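Local atomic coordinates of Pbp related beta-lactamase (Pyrococcus abyssi, PDB entry 2QMI), a protein that acts as a peptidase related to penicillin-binding proteins and serine beta-lactamases, assembled as an octamer thought to be self-compartmentalizing. Residues P20-S25 against V323-N328; N89-P94 against D145-A150; E277-E282 against N293-K298; I401-E406 against C415-N420. One frame throughout, in Å; residues are numbered along the deposited sequence.

How the contacts relate
From the N terminus, contact 1 is reached first and closes last within the beta-lactamase-like domain: strand 21-28 pairs with strand 321-327, enclosing nearly 300 residues. Inside that loop, contact 2 joins two irregular segments of the helical region, 89-94 and 145-150, on the opposite side of the chain's centre from contact 1. Contact 3, also nested there, folds loop 277-282 against 293-298 and reaches the same sheet as contact 1; their centres lie 23 Å apart. Contact 2 closes before contact 3 opens. Contact 4 follows in series, in the octamerisation domain, where it closes a short hairpin of the barrel. Contacts 2, 3 and 4 all touch a second subunit.

Contact 1: P20-S25 against V323-N328; sequences PGISIS and VAVLEN
Ile-22 and Ile-24 pair with Glu-327 and Val-325 where the first and last long strands of the beta-lactamase-like domain run antiparallel in its central sheet. Five backbone hydrogen bonds join them. Ser-23 and Leu-326 face each other in a hydrogen-bonded pair: Ser-23 N gives to Leu-326 O at 3.0 Å, and Leu-326 N to Ser-23 O at 2.9 Å. Ser-25 and Ala-324 repeat the exchange, and beyond the last strand pair Asn-328 N reaches Gly-21 O at 3.2 Å in a nearly straight bond of 171°. The outward-facing backbone groups are used too, Ile-22 and Ile-24 bonding to Phe-38 and Lys-36, and Val-325 to Tyr-312.

The buried polar side chains find partners beyond the pair. Ser-23 OG bonds to Thr-50 O and Tyr-55 OH, Ser-25 OG to Val-241 O, Asn-328 ND2 to Arg-41 O, and Glu-327 OE2 to Tyr-332 N. The serines, with Ala-324 and Leu-326, face helix 241-252, whereas Ile-22, Val-325 and Glu-327 pack against helix 334-345.

On this second face, Ile-24 has CG1 anti to the backbone N (chi1 -179°) and lies side by side with Val-325, Ile-24 CG1 to Val-325 CG2 3.8 Å. Glu-327, its CG likewise anti to the backbone N (chi1 -169°), places that CG 3.7 Å from Ile-22 CG1, and its OE1 sits 3.7 Å from Ile-22 CD1.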
loop_
_atom_site.group_PDB
_atom_site.type_symbol
_atom_site.label_atom_id
_atom_site.label_comp_id
_atom_site.label_asym_id
_atom_site.label_seq_id
_atom_site.Cartn_x
_atom_site.Cartn_y
_atom_site.Cartn_z
ATOM N N PRO A 20 -9.540 -26.258 -17.707
ATOM C CA PRO A 20 -9.577 -27.425 -16.814
ATOM C C PRO A 20 -9.816 -28.775 -17.511
ATOM O O PRO A 20 -9.007 -29.692 -17.394
ATOM C CB PRO A 20 -10.710 -27.086 -15.840
ATOM C CG PRO A 20 -10.809 -25.570 -15.908
ATOM C CD PRO A 20 -10.623 -25.318 -17.380
ATOM N N GLY A 21 -10.939 -28.885 -18.216
ATOM C CA GLY A 21 -11.279 -30.120 -18.898
ATOM C C GLY A 21 -12.112 -29.877 -20.145
ATOM O O GLY A 21 -12.698 -28.808 -20.301
ATOM N N ILE A 22 -12.162 -30.876 -21.026
ATOM C CA ILE A 22 -12.906 -30.792 -22.279
ATOM C C ILE A 22 -13.377 -32.171 -22.756
ATOM O O ILE A 22 -12.700 -33.175 -22.544
ATOM C CB ILE A 22 -12.030 -30.175 -23.404
ATOM C CG1 ILE A 22 -12.018 -28.650 -23.291
ATOM C CG2 ILE A 22 -12.528 -30.628 -24.772
ATOM C CD1 ILE A 22 -11.163 -27.948 -24.344
ATOM N N SER A 23 -14.539 -32.211 -23.404
ATOM C CA SER A 23 -15.069 -33.459 -23.942
ATOM C C SER A 23 -15.446 -33.242 -25.396
ATOM O O SER A 23 -15.866 -32.149 -25.773
ATOM C CB SER A 23 -16.299 -33.918 -23.156
ATOM O OG SER A 23 -15.917 -34.529 -21.938
ATOM N N ILE A 24 -15.296 -34.279 -26.211
ATOM C CA ILE A 24 -15.633 -34.182 -27.628
ATOM C C ILE A 24 -16.070 -35.524 -28.215
ATOM O O ILE A 24 -15.528 -36.577 -27.870
ATOM C CB ILE A 24 -14.427 -33.646 -28.450
ATOM C CG1 ILE A 24 -14.797 -33.524 -29.935
ATOM C CG2 ILE A 24 -13.233 -34.570 -28.275
ATOM C CD1 ILE A 24 -13.694 -32.934 -30.812
ATOM N N SER A 25 -17.071 -35.485 -29.086
ATOM C CA SER A 25 -17.537 -36.699 -29.749
ATOM C C SER A 25 -17.630 -36.381 -31.238
ATOM O O SER A 25 -17.947 -35.250 -31.616
ATOM C CB SER A 25 -18.895 -37.147 -29.195
ATOM O OG SER A 25 -19.891 -36.168 -29.403
ATOM N N VAL A 323 -19.934 -32.638 -35.014
ATOM C CA VAL A 323 -19.059 -32.602 -33.848
ATOM C C VAL A 323 -19.682 -31.890 -32.646
ATOM O O VAL A 323 -20.348 -30.856 -32.781
ATOM C CB VAL A 323 -17.722 -31.897 -34.177
ATOM C CG1 VAL A 323 -16.741 -32.051 -33.010
ATOM C CG2 VAL A 323 -17.131 -32.468 -35.457
ATOM N N ALA A 324 -19.453 -32.457 -31.468
ATOM C CA ALA A 324 -19.947 -31.884 -30.231
ATOM C C ALA A 324 -18.747 -31.704 -29.309
ATOM O O ALA A 324 -17.966 -32.639 -29.112
ATOM C CB ALA A 324 -20.971 -32.807 -29.590
ATOM N N VAL A 325 -18.604 -30.495 -28.767
ATOM C CA VAL A 325 -17.520 -30.157 -27.848
ATOM C C VAL A 325 -18.065 -29.423 -26.613
ATOM O O VAL A 325 -18.779 -28.420 -26.734
ATOM C CB VAL A 325 -16.471 -29.245 -28.525
ATOM C CG1 VAL A 325 -15.346 -28.907 -27.541
ATOM C CG2 VAL A 325 -15.910 -29.923 -29.760
ATOM N N LEU A 326 -17.733 -29.930 -25.429
ATOM C CA LEU A 326 -18.170 -29.306 -24.186
ATOM C C LEU A 326 -16.938 -28.890 -23.386
ATOM O O LEU A 326 -15.918 -29.574 -23.414
ATOM C CB LEU A 326 -19.050 -30.268 -23.379
ATOM C CG LEU A 326 -20.412 -30.549 -24.022
ATOM C CD1 LEU A 326 -21.246 -31.449 -23.127
ATOM C CD2 LEU A 326 -21.128 -29.228 -24.270
ATOM N N GLU A 327 -17.037 -27.774 -22.674
ATOM C CA GLU A 327 -15.909 -27.266 -21.911
ATOM C C GLU A 327 -16.240 -26.747 -20.510
ATOM O O GLU A 327 -17.259 -26.095 -20.291
ATOM C CB GLU A 327 -15.213 -26.163 -22.715
ATOM C CG GLU A 327 -13.875 -25.721 -22.147
ATOM C CD GLU A 327 -13.228 -24.635 -22.986
ATOM O OE1 GLU A 327 -13.190 -24.797 -24.230
ATOM O OE2 GLU A 327 -12.756 -23.629 -22.399
ATOM N N ASN A 328 -15.319 -27.034 -19.595
ATOM C CA ASN A 328 -15.365 -26.687 -18.176
ATOM C C ASN A 328 -15.089 -25.221 -17.835
ATOM O O ASN A 328 -14.801 -24.902 -16.686
ATOM C CB ASN A 328 -14.339 -27.548 -17.436
ATOM C CG ASN A 328 -14.930 -28.248 -16.257
ATOM O OD1 ASN A 328 -16.145 -28.243 -16.090
ATOM N ND2 ASN A 328 -14.091 -28.869 -15.434
#

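Contact 2: N89-P94 against D145-A150; sequences NIKLRP and DMEKWA
Glu-147 reaches across to the backbone of 89-94, where its OE1 accepts a hydrogen bond from Arg-93 N at 2.8 Å. The donor comes from the anti side of the carboxylate and lies 33° out of its plane. A water makes the second polar link: it donates to Lys-91 O and accepts from Glu-147 N at 2.9 Å. The aliphatic part of Lys-91 runs obliquely across the same carboxylate, with CG 3.2 Å from Glu-147 OE1, but its ammonium stays apart from it. Arg-93 turns its guanidinium to a salt bridge with Glu-85.

Both segments are irregular connections in the helical region of the beta-lactamase-like fold, although residues 146-149 have helical backbone angles. Glu-147 has CG anti to the backbone N (chi1 174°), which sets CG 3.8 Å from Pro-94 N.

The apolar contacts are made by Met-146 and Ala-150. Met-146 packs against both Ile-90 and Leu-92: its CG touches Leu-92 CD2 at 3.7 Å, while its SD lies 4.0 Å from Ile-90 CD1. Leu-92 and Met-146 also rest on Leu-167 of helix 162-176. Further along, Pro-94 CB meets Ala-150 CB at 3.6 Å. Asp-145 forms a salt bridge to Lys-374 of a neighbouring subunit, and Trp-149 makes a cation-pi contact with Arg-443 of that subunit.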
loop_
_atom_site.group_PDB
_atom_site.type_symbol
_atom_site.label_atom_id
_atom_site.label_comp_id
_atom_site.label_asym_id
_atom_site.label_seq_id
_atom_site.Cartn_x
_atom_site.Cartn_y
_atom_site.Cartn_z
ATOM N N ASN A 89 -49.348 -12.834 -22.195
ATOM C CA ASN A 89 -49.939 -11.565 -21.793
ATOM C C ASN A 89 -48.835 -10.534 -21.614
ATOM O O ASN A 89 -48.431 -10.216 -20.496
ATOM C CB ASN A 89 -50.737 -11.719 -20.489
ATOM C CG ASN A 89 -51.287 -10.394 -19.986
ATOM O OD1 ASN A 89 -51.564 -9.482 -20.771
ATOM N ND2 ASN A 89 -51.457 -10.284 -18.674
ATOM N N ILE A 90 -48.334 -10.040 -22.735
ATOM C CA ILE A 90 -47.287 -9.032 -22.743
ATOM C C ILE A 90 -47.529 -8.221 -24.003
ATOM O O ILE A 90 -48.157 -8.707 -24.944
ATOM C CB ILE A 90 -45.879 -9.664 -22.790
ATOM C CG1 ILE A 90 -44.815 -8.571 -22.627
ATOM C CG2 ILE A 90 -45.683 -10.422 -24.083
ATOM C CD1 ILE A 90 -43.400 -9.091 -22.587
ATOM N N LYS A 91 -47.055 -6.982 -24.011
ATOM C CA LYS A 91 -47.236 -6.117 -25.161
ATOM C C LYS A 91 -46.026 -6.236 -26.100
ATOM O O LYS A 91 -44.900 -5.908 -25.716
ATOM C CB LYS A 91 -47.420 -4.672 -24.682
ATOM C CG LYS A 91 -48.229 -3.806 -25.628
ATOM C CD LYS A 91 -48.396 -2.381 -25.091
ATOM C CE LYS A 91 -49.163 -2.354 -23.771
ATOM N NZ LYS A 91 -49.418 -0.947 -23.322
ATOM N N LEU A 92 -46.269 -6.733 -27.316
ATOM C CA LEU A 92 -45.227 -6.905 -28.336
ATOM C C LEU A 92 -45.753 -6.552 -29.732
ATOM O O LEU A 92 -45.948 -7.431 -30.574
ATOM C CB LEU A 92 -44.719 -8.349 -28.352
ATOM C CG LEU A 92 -43.822 -8.858 -27.219
ATOM C CD1 LEU A 92 -43.482 -10.314 -27.467
ATOM C CD2 LEU A 92 -42.541 -8.041 -27.150
ATOM N N ARG A 93 -45.981 -5.267 -29.969
ATOM C CA ARG A 93 -46.488 -4.788 -31.250
ATOM C C ARG A 93 -45.826 -3.439 -31.506
ATOM O O ARG A 93 -46.499 -2.435 -31.736
ATOM C CB ARG A 93 -48.018 -4.632 -31.180
ATOM C CG ARG A 93 -48.715 -4.469 -32.535
ATOM C CD ARG A 93 -50.213 -4.153 -32.394
ATOM N NE ARG A 93 -50.978 -5.228 -31.761
ATOM C CZ ARG A 93 -51.286 -6.381 -32.347
ATOM N NH1 ARG A 93 -50.905 -6.627 -33.592
ATOM N NH2 ARG A 93 -51.971 -7.299 -31.684
ATOM N N PRO A 94 -44.485 -3.399 -31.479
ATOM C CA PRO A 94 -43.763 -2.141 -31.705
ATOM C C PRO A 94 -44.060 -1.508 -33.062
ATOM O O PRO A 94 -44.155 -2.201 -34.071
ATOM C CB PRO A 94 -42.304 -2.559 -31.562
ATOM C CG PRO A 94 -42.321 -3.956 -32.127
ATOM C CD PRO A 94 -43.551 -4.538 -31.459
ATOM N N ASP A 145 -41.763 -4.159 -20.297
ATOM C CA ASP A 145 -41.735 -3.008 -21.196
ATOM C C ASP A 145 -40.790 -3.171 -22.387
ATOM O O ASP A 145 -40.404 -2.172 -23.003
ATOM C CB ASP A 145 -41.320 -1.747 -20.426
ATOM C CG ASP A 145 -42.117 -1.544 -19.152
ATOM O OD1 ASP A 145 -43.357 -1.499 -19.235
ATOM O OD2 ASP A 145 -41.497 -1.427 -18.067
ATOM N N MET A 146 -40.425 -4.407 -22.726
ATOM C CA MET A 146 -39.489 -4.625 -23.832
ATOM C C MET A 146 -39.954 -4.046 -25.169
ATOM O O MET A 146 -39.141 -3.774 -26.056
ATOM C CB MET A 146 -39.166 -6.122 -23.986
ATOM C CG MET A 146 -40.318 -6.998 -24.423
ATOM S SD MET A 146 -39.853 -8.757 -24.358
ATOM C CE MET A 146 -38.734 -8.867 -25.771
ATOM N N GLU A 147 -41.255 -3.845 -25.324
ATOM C CA GLU A 147 -41.749 -3.284 -26.572
ATOM C C GLU A 147 -41.191 -1.870 -26.769
ATOM O O GLU A 147 -40.846 -1.487 -27.882
ATOM C CB GLU A 147 -43.279 -3.248 -26.585
ATOM C CG GLU A 147 -43.843 -2.545 -27.802
ATOM C CD GLU A 147 -45.345 -2.349 -27.733
ATOM O OE1 GLU A 147 -46.096 -3.334 -27.947
ATOM O OE2 GLU A 147 -45.767 -1.205 -27.457
ATOM N N LYS A 148 -41.099 -1.106 -25.682
ATOM C CA LYS A 148 -40.585 0.264 -25.733
ATOM C C LYS A 148 -39.094 0.309 -26.056
ATOM O O LYS A 148 -38.529 1.382 -26.288
ATOM C CB LYS A 148 -40.787 0.975 -24.391
ATOM C CG LYS A 148 -42.212 1.112 -23.920
ATOM C CD LYS A 148 -42.270 2.060 -22.722
ATOM C CE LYS A 148 -43.666 2.156 -22.133
ATOM N NZ LYS A 148 -44.033 0.925 -21.374
ATOM N N TRP A 149 -38.464 -0.857 -26.059
ATOM C CA TRP A 149 -37.036 -0.973 -26.317
ATOM C C TRP A 149 -36.716 -1.145 -27.808
ATOM O O TRP A 149 -35.600 -0.855 -28.245
ATOM C CB TRP A 149 -36.498 -2.160 -25.518
ATOM C CG TRP A 149 -35.012 -2.215 -25.367
ATOM C CD1 TRP A 149 -34.187 -3.215 -25.788
ATOM C CD2 TRP A 149 -34.182 -1.276 -24.669
ATOM N NE1 TRP A 149 -32.897 -2.965 -25.390
ATOM C CE2 TRP A 149 -32.866 -1.780 -24.702
ATOM C CE3 TRP A 149 -34.425 -0.058 -24.013
ATOM C CZ2 TRP A 149 -31.789 -1.108 -24.107
ATOM C CZ3 TRP A 149 -33.354 0.608 -23.421
ATOM C CH2 TRP A 149 -32.053 0.080 -23.473
ATOM N N ALA A 150 -37.702 -1.608 -28.576
ATOM C CA ALA A 150 -37.548 -1.843 -30.013
ATOM C C ALA A 150 -36.930 -0.655 -30.751
ATOM O O ALA A 150 -37.116 0.498 -30.358
ATOM C CB ALA A 150 -38.897 -2.188 -30.624
HETATM O O HOH W 1 -43.646 -4.523 -23.815
#

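Contact 3: E277-E282 against N293-K298; sequences EIFGGE and NFLGEK
Phe-279 and Phe-294 form the tightly packed part of this contact, a T-shaped pair in which the edge of Phe-294 points at the face of Phe-279. Their planes stand at 84° with centroids 4.8 Å apart, and Phe-294 CE1 comes within 3.4 Å of Phe-279 CZ. Ile-278 CG2 lies over the opposite face of the Phe-279 ring, while Leu-295 CD1 approaches its CE1 at 3.7 Å. Phe-279 CB lies 3.1 Å from Asn-293 O, and its CG starts the ring anti to the carbonyl carbon (chi1 -63°). Met-339 of helix 334-345 touches both phenylalanine side chains, so the loop before strand 283-284 is packed onto the helix flanking the central sheet.

The outer side is looser. Asn-293 and Gly-281 are exposed, and Asn-293 OD1 is 3.7 Å from Gly-281 N. A water bridges the segments, accepting from Asn-293 N at 2.8 Å and donating to Glu-282 OE1. That carboxylate holds the turn from within: OE1 takes Phe-279 N, and OE2 takes Gly-280 N at 2.7 Å, both on the syn side. Ile-278 O bonds Arg-422 of a neighbouring subunit.

With no direct hydrogen bond between them, the segments meet through apolar, largely aromatic, packing with a water as the polar link, while N-H groups gripping the Glu-282 carboxylate fix its place in the turn.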
loop_
_atom_site.group_PDB
_atom_site.type_symbol
_atom_site.label_atom_id
_atom_site.label_comp_id
_atom_site.label_asym_id
_atom_site.label_seq_id
_atom_site.Cartn_x
_atom_site.Cartn_y
_atom_site.Cartn_z
ATOM N N GLU A 277 -19.604 -12.549 -38.760
ATOM C CA GLU A 277 -19.116 -13.006 -40.054
ATOM C C GLU A 277 -17.706 -13.572 -39.930
ATOM O O GLU A 277 -16.757 -12.860 -39.561
ATOM C CB GLU A 277 -19.128 -11.844 -41.038
ATOM C CG GLU A 277 -19.350 -12.262 -42.473
ATOM C CD GLU A 277 -20.008 -11.152 -43.285
ATOM O OE1 GLU A 277 -20.357 -11.388 -44.470
ATOM O OE2 GLU A 277 -20.174 -10.039 -42.723
ATOM N N ILE A 278 -17.572 -14.856 -40.244
ATOM C CA ILE A 278 -16.284 -15.515 -40.163
ATOM C C ILE A 278 -15.858 -16.079 -41.511
ATOM O O ILE A 278 -14.780 -15.759 -42.008
ATOM C CB ILE A 278 -16.311 -16.655 -39.123
ATOM C CG1 ILE A 278 -16.717 -16.094 -37.756
ATOM C CG2 ILE A 278 -14.934 -17.313 -39.040
ATOM C CD1 ILE A 278 -16.863 -17.142 -36.661
ATOM N N PHE A 279 -16.710 -16.912 -42.101
ATOM C CA PHE A 279 -16.410 -17.525 -43.391
ATOM C C PHE A 279 -17.104 -16.832 -44.567
ATOM O O PHE A 279 -16.703 -17.005 -45.718
ATOM C CB PHE A 279 -16.797 -19.007 -43.357
ATOM C CG PHE A 279 -16.008 -19.815 -42.360
ATOM C CD1 PHE A 279 -14.745 -20.301 -42.683
ATOM C CD2 PHE A 279 -16.508 -20.043 -41.080
ATOM C CE1 PHE A 279 -13.989 -20.998 -41.747
ATOM C CE2 PHE A 279 -15.762 -20.740 -40.131
ATOM C CZ PHE A 279 -14.497 -21.219 -40.463
ATOM N N GLY A 280 -18.148 -16.055 -44.298
ATOM C CA GLY A 280 -18.815 -15.384 -45.402
ATOM C C GLY A 280 -20.173 -14.783 -45.113
ATOM O O GLY A 280 -20.276 -13.753 -44.447
ATOM N N GLY A 281 -21.222 -15.404 -45.640
ATOM C CA GLY A 281 -22.563 -14.902 -45.412
ATOM C C GLY A 281 -23.346 -15.784 -44.457
ATOM O O GLY A 281 -24.424 -16.276 -44.795
ATOM N N GLU A 282 -22.807 -16.007 -43.260
ATOM C CA GLU A 282 -23.524 -16.827 -42.291
ATOM C C GLU A 282 -24.785 -16.099 -41.836
ATOM O O GLU A 282 -24.803 -14.874 -41.743
ATOM C CB GLU A 282 -22.641 -17.161 -41.078
ATOM C CG GLU A 282 -21.554 -16.167 -40.774
ATOM C CD GLU A 282 -20.271 -16.440 -41.551
ATOM O OE1 GLU A 282 -19.720 -17.558 -41.432
ATOM O OE2 GLU A 282 -19.813 -15.528 -42.270
ATOM N N ASN A 293 -20.532 -20.847 -46.452
ATOM C CA ASN A 293 -19.195 -20.906 -47.040
ATOM C C ASN A 293 -18.132 -21.452 -46.084
ATOM O O ASN A 293 -17.103 -20.815 -45.863
ATOM C CB ASN A 293 -18.790 -19.505 -47.502
ATOM C CG ASN A 293 -19.785 -18.909 -48.479
ATOM O OD1 ASN A 293 -20.157 -17.735 -48.375
ATOM N ND2 ASN A 293 -20.218 -19.717 -49.445
ATOM N N PHE A 294 -18.376 -22.631 -45.525
ATOM C CA PHE A 294 -17.428 -23.238 -44.592
ATOM C C PHE A 294 -16.559 -24.285 -45.282
ATOM O O PHE A 294 -16.900 -25.471 -45.289
ATOM C CB PHE A 294 -18.171 -23.899 -43.430
ATOM C CG PHE A 294 -17.263 -24.569 -42.435
ATOM C CD1 PHE A 294 -16.477 -23.814 -41.571
ATOM C CD2 PHE A 294 -17.180 -25.957 -42.375
ATOM C CE1 PHE A 294 -15.621 -24.429 -40.662
ATOM C CE2 PHE A 294 -16.325 -26.583 -41.470
ATOM C CZ PHE A 294 -15.544 -25.813 -40.610
ATOM N N LEU A 295 -15.436 -23.852 -45.852
ATOM C CA LEU A 295 -14.532 -24.770 -46.538
ATOM C C LEU A 295 -15.272 -25.523 -47.633
ATOM O O LEU A 295 -15.163 -26.743 -47.745
ATOM C CB LEU A 295 -13.917 -25.766 -45.539
ATOM C CG LEU A 295 -12.878 -25.207 -44.554
ATOM C CD1 LEU A 295 -13.516 -24.128 -43.702
ATOM C CD2 LEU A 295 -12.327 -26.328 -43.669
ATOM N N GLY A 296 -16.031 -24.783 -48.437
ATOM C CA GLY A 296 -16.783 -25.387 -49.523
ATOM C C GLY A 296 -17.966 -26.243 -49.099
ATOM O O GLY A 296 -18.478 -27.021 -49.901
ATOM N N GLU A 297 -18.399 -26.113 -47.846
ATOM C CA GLU A 297 -19.535 -26.885 -47.346
ATOM C C GLU A 297 -20.547 -25.992 -46.624
ATOM O O GLU A 297 -20.245 -24.843 -46.268
ATOM C CB GLU A 297 -19.054 -27.950 -46.362
ATOM C CG GLU A 297 -18.000 -28.903 -46.892
ATOM C CD GLU A 297 -18.504 -29.763 -48.037
ATOM O OE1 GLU A 297 -19.719 -30.071 -48.084
ATOM O OE2 GLU A 297 -17.673 -30.146 -48.885
ATOM N N LYS A 298 -21.753 -26.518 -46.418
ATOM C CA LYS A 298 -22.781 -25.779 -45.687
ATOM C C LYS A 298 -22.753 -26.313 -44.256
ATOM O O LYS A 298 -23.068 -27.481 -44.018
ATOM C CB LYS A 298 -24.174 -26.009 -46.280
ATOM C CG LYS A 298 -25.239 -25.113 -45.643
ATOM C CD LYS A 298 -26.660 -25.578 -45.936
ATOM C CE LYS A 298 -27.674 -24.622 -45.310
ATOM N NZ LYS A 298 -29.083 -25.089 -45.471
HETATM O O HOH W 2 -20.162 -19.346 -44.130
#

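Contact 4: I401-E406 against C415-N420; sequences IPLFPE and CYTLSN
Phe-404 lays its CB over one face of the Tyr-416 ring, 3.9 Å from the centroid and 21° off the ring normal, a CH-pi contact at the apolar centre. The rings themselves meet obliquely. Tyr-416 has CG between its backbone N and carbonyl carbon (chi1 71°), which starts the ring across the partner strand; Glu-406 CB meets its edge, in plane, at 3.8 Å from CD2. On the other face of the sheet, Leu-403 CB touches Cys-415 CB, and Cys-415 SG lies 4.1 Å from Pro-405 CG.

Around this core the backbones bond as an antiparallel hydrogen-bonded pair. Phe-404 N gives an almost straight bond to Tyr-416 O at 2.8 Å. The return bond, Tyr-416 N to Phe-404 O at 3.1 Å, is more bent, its donor standing above the carbonyl plane. The last polar link comes from a side chain: Thr-417 OG1, anti to its backbone N, donates to Pro-402 O at 2.8 Å, and Ile-401 CG2 packs against Thr-417 OG1.

Beyond the hairpin, Phe-404 stacks on Phe-404 of a neighbouring subunit, and Tyr-416 OH is hydrogen-bonded to Tyr-416 OH of that subunit. Strands 400-408 and 412-419 are consecutive neighbours in an eight-stranded antiparallel barrel of the octamerisation domain, and the strongly twisted pairing of adjacent strands is that of an up-and-down beta barrel, here also serving subunit contact.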
loop_
_atom_site.group_PDB
_atom_site.type_symbol
_atom_site.label_atom_id
_atom_site.label_comp_id
_atom_site.label_asym_id
_atom_site.label_seq_id
_atom_site.Cartn_x
_atom_site.Cartn_y
_atom_site.Cartn_z
ATOM N N ILE A 401 -1.148 2.778 -28.296
ATOM C CA ILE A 401 -1.777 2.872 -29.613
ATOM C C ILE A 401 -2.468 1.563 -30.013
ATOM O O ILE A 401 -1.915 0.472 -29.813
ATOM C CB ILE A 401 -0.729 3.170 -30.710
ATOM C CG1 ILE A 401 -0.091 4.535 -30.474
ATOM C CG2 ILE A 401 -1.372 3.107 -32.090
ATOM C CD1 ILE A 401 0.977 4.886 -31.495
ATOM N N PRO A 402 -3.690 1.655 -30.579
ATOM C CA PRO A 402 -4.449 0.479 -31.018
ATOM C C PRO A 402 -4.177 0.211 -32.496
ATOM O O PRO A 402 -4.378 1.094 -33.328
ATOM C CB PRO A 402 -5.894 0.895 -30.774
ATOM C CG PRO A 402 -5.860 2.348 -31.148
ATOM C CD PRO A 402 -4.570 2.840 -30.495
ATOM N N LEU A 403 -3.716 -0.995 -32.820
ATOM C CA LEU A 403 -3.423 -1.352 -34.211
ATOM C C LEU A 403 -4.333 -2.451 -34.767
ATOM O O LEU A 403 -4.514 -3.505 -34.148
ATOM C CB LEU A 403 -1.965 -1.799 -34.347
ATOM C CG LEU A 403 -0.858 -0.809 -33.977
ATOM C CD1 LEU A 403 0.487 -1.480 -34.208
ATOM C CD2 LEU A 403 -0.966 0.459 -34.814
ATOM N N PHE A 404 -4.893 -2.200 -35.945
ATOM C CA PHE A 404 -5.786 -3.152 -36.596
ATOM C C PHE A 404 -5.098 -3.844 -37.764
ATOM O O PHE A 404 -4.714 -3.193 -38.733
ATOM C CB PHE A 404 -7.028 -2.427 -37.122
ATOM C CG PHE A 404 -8.015 -2.038 -36.055
ATOM C CD1 PHE A 404 -7.607 -1.835 -34.741
ATOM C CD2 PHE A 404 -9.351 -1.837 -36.381
ATOM C CE1 PHE A 404 -8.517 -1.435 -33.765
ATOM C CE2 PHE A 404 -10.271 -1.437 -35.418
ATOM C CZ PHE A 404 -9.853 -1.235 -34.105
ATOM N N PRO A 405 -4.933 -5.175 -37.693
ATOM C CA PRO A 405 -4.283 -5.891 -38.793
ATOM C C PRO A 405 -5.113 -5.796 -40.065
ATOM O O PRO A 405 -6.297 -6.126 -40.060
ATOM C CB PRO A 405 -4.193 -7.320 -38.264
ATOM C CG PRO A 405 -4.053 -7.123 -36.796
ATOM C CD PRO A 405 -5.092 -6.061 -36.527
ATOM N N GLU A 406 -4.490 -5.335 -41.147
ATOM C CA GLU A 406 -5.161 -5.190 -42.433
ATOM C C GLU A 406 -4.575 -6.210 -43.386
ATOM O O GLU A 406 -5.157 -6.498 -44.430
ATOM C CB GLU A 406 -4.938 -3.785 -43.000
ATOM C CG GLU A 406 -5.515 -3.551 -44.396
ATOM C CD GLU A 406 -4.922 -2.313 -45.075
ATOM O OE1 GLU A 406 -5.184 -1.178 -44.607
ATOM O OE2 GLU A 406 -4.180 -2.470 -46.079
ATOM N N CYS A 415 -0.455 -3.322 -40.136
ATOM C CA CYS A 415 -1.536 -2.821 -39.296
ATOM C C CYS A 415 -1.723 -1.338 -39.535
ATOM O O CYS A 415 -0.909 -0.699 -40.206
ATOM C CB CYS A 415 -1.222 -3.025 -37.814
ATOM S SG CYS A 415 -0.851 -4.705 -37.357
ATOM N N TYR A 416 -2.793 -0.792 -38.972
ATOM C CA TYR A 416 -3.076 0.627 -39.111
ATOM C C TYR A 416 -3.831 1.084 -37.887
ATOM O O TYR A 416 -4.514 0.293 -37.230
ATOM C CB TYR A 416 -3.915 0.892 -40.365
ATOM C CG TYR A 416 -5.346 0.408 -40.272
ATOM C CD1 TYR A 416 -6.330 1.192 -39.666
ATOM C CD2 TYR A 416 -5.718 -0.835 -40.789
ATOM C CE1 TYR A 416 -7.651 0.755 -39.578
ATOM C CE2 TYR A 416 -7.046 -1.286 -40.706
ATOM C CZ TYR A 416 -8.003 -0.480 -40.098
ATOM O OH TYR A 416 -9.313 -0.907 -40.014
ATOM N N THR A 417 -3.698 2.366 -37.577
ATOM C CA THR A 417 -4.383 2.942 -36.441
ATOM C C THR A 417 -5.031 4.225 -36.925
ATOM O O THR A 417 -5.133 4.447 -38.133
ATOM C CB THR A 417 -3.418 3.260 -35.313
ATOM O OG1 THR A 417 -4.162 3.705 -34.171
ATOM C CG2 THR A 417 -2.430 4.339 -35.748
ATOM N N LEU A 418 -5.459 5.072 -35.994
ATOM C CA LEU A 418 -6.106 6.324 -36.368
ATOM C C LEU A 418 -5.186 7.524 -36.184
ATOM O O LEU A 418 -4.569 7.697 -35.128
ATOM C CB LEU A 418 -7.388 6.516 -35.558
ATOM C CG LEU A 418 -8.572 7.055 -36.375
ATOM C CD1 LEU A 418 -8.242 8.456 -36.886
ATOM C CD2 LEU A 418 -8.885 6.108 -37.543
ATOM N N SER A 419 -5.107 8.350 -37.230
ATOM C CA SER A 419 -4.262 9.546 -37.241
ATOM C C SER A 419 -5.073 10.728 -37.751
ATOM O O SER A 419 -5.410 10.782 -38.937
ATOM C CB SER A 419 -3.086 9.359 -38.194
ATOM O OG SER A 419 -3.531 9.455 -39.548
ATOM N N ASN A 420 -5.367 11.674 -36.867
ATOM C CA ASN A 420 -6.142 12.862 -37.226
ATOM C C ASN A 420 -7.356 12.571 -38.122
ATOM O O ASN A 420 -7.991 13.505 -38.619
ATOM C CB ASN A 420 -5.238 13.893 -37.911
ATOM C CG ASN A 420 -5.790 15.314 -37.824
ATOM O OD1 ASN A 420 -6.877 15.620 -38.342
ATOM N ND2 ASN A 420 -5.036 16.196 -37.164
#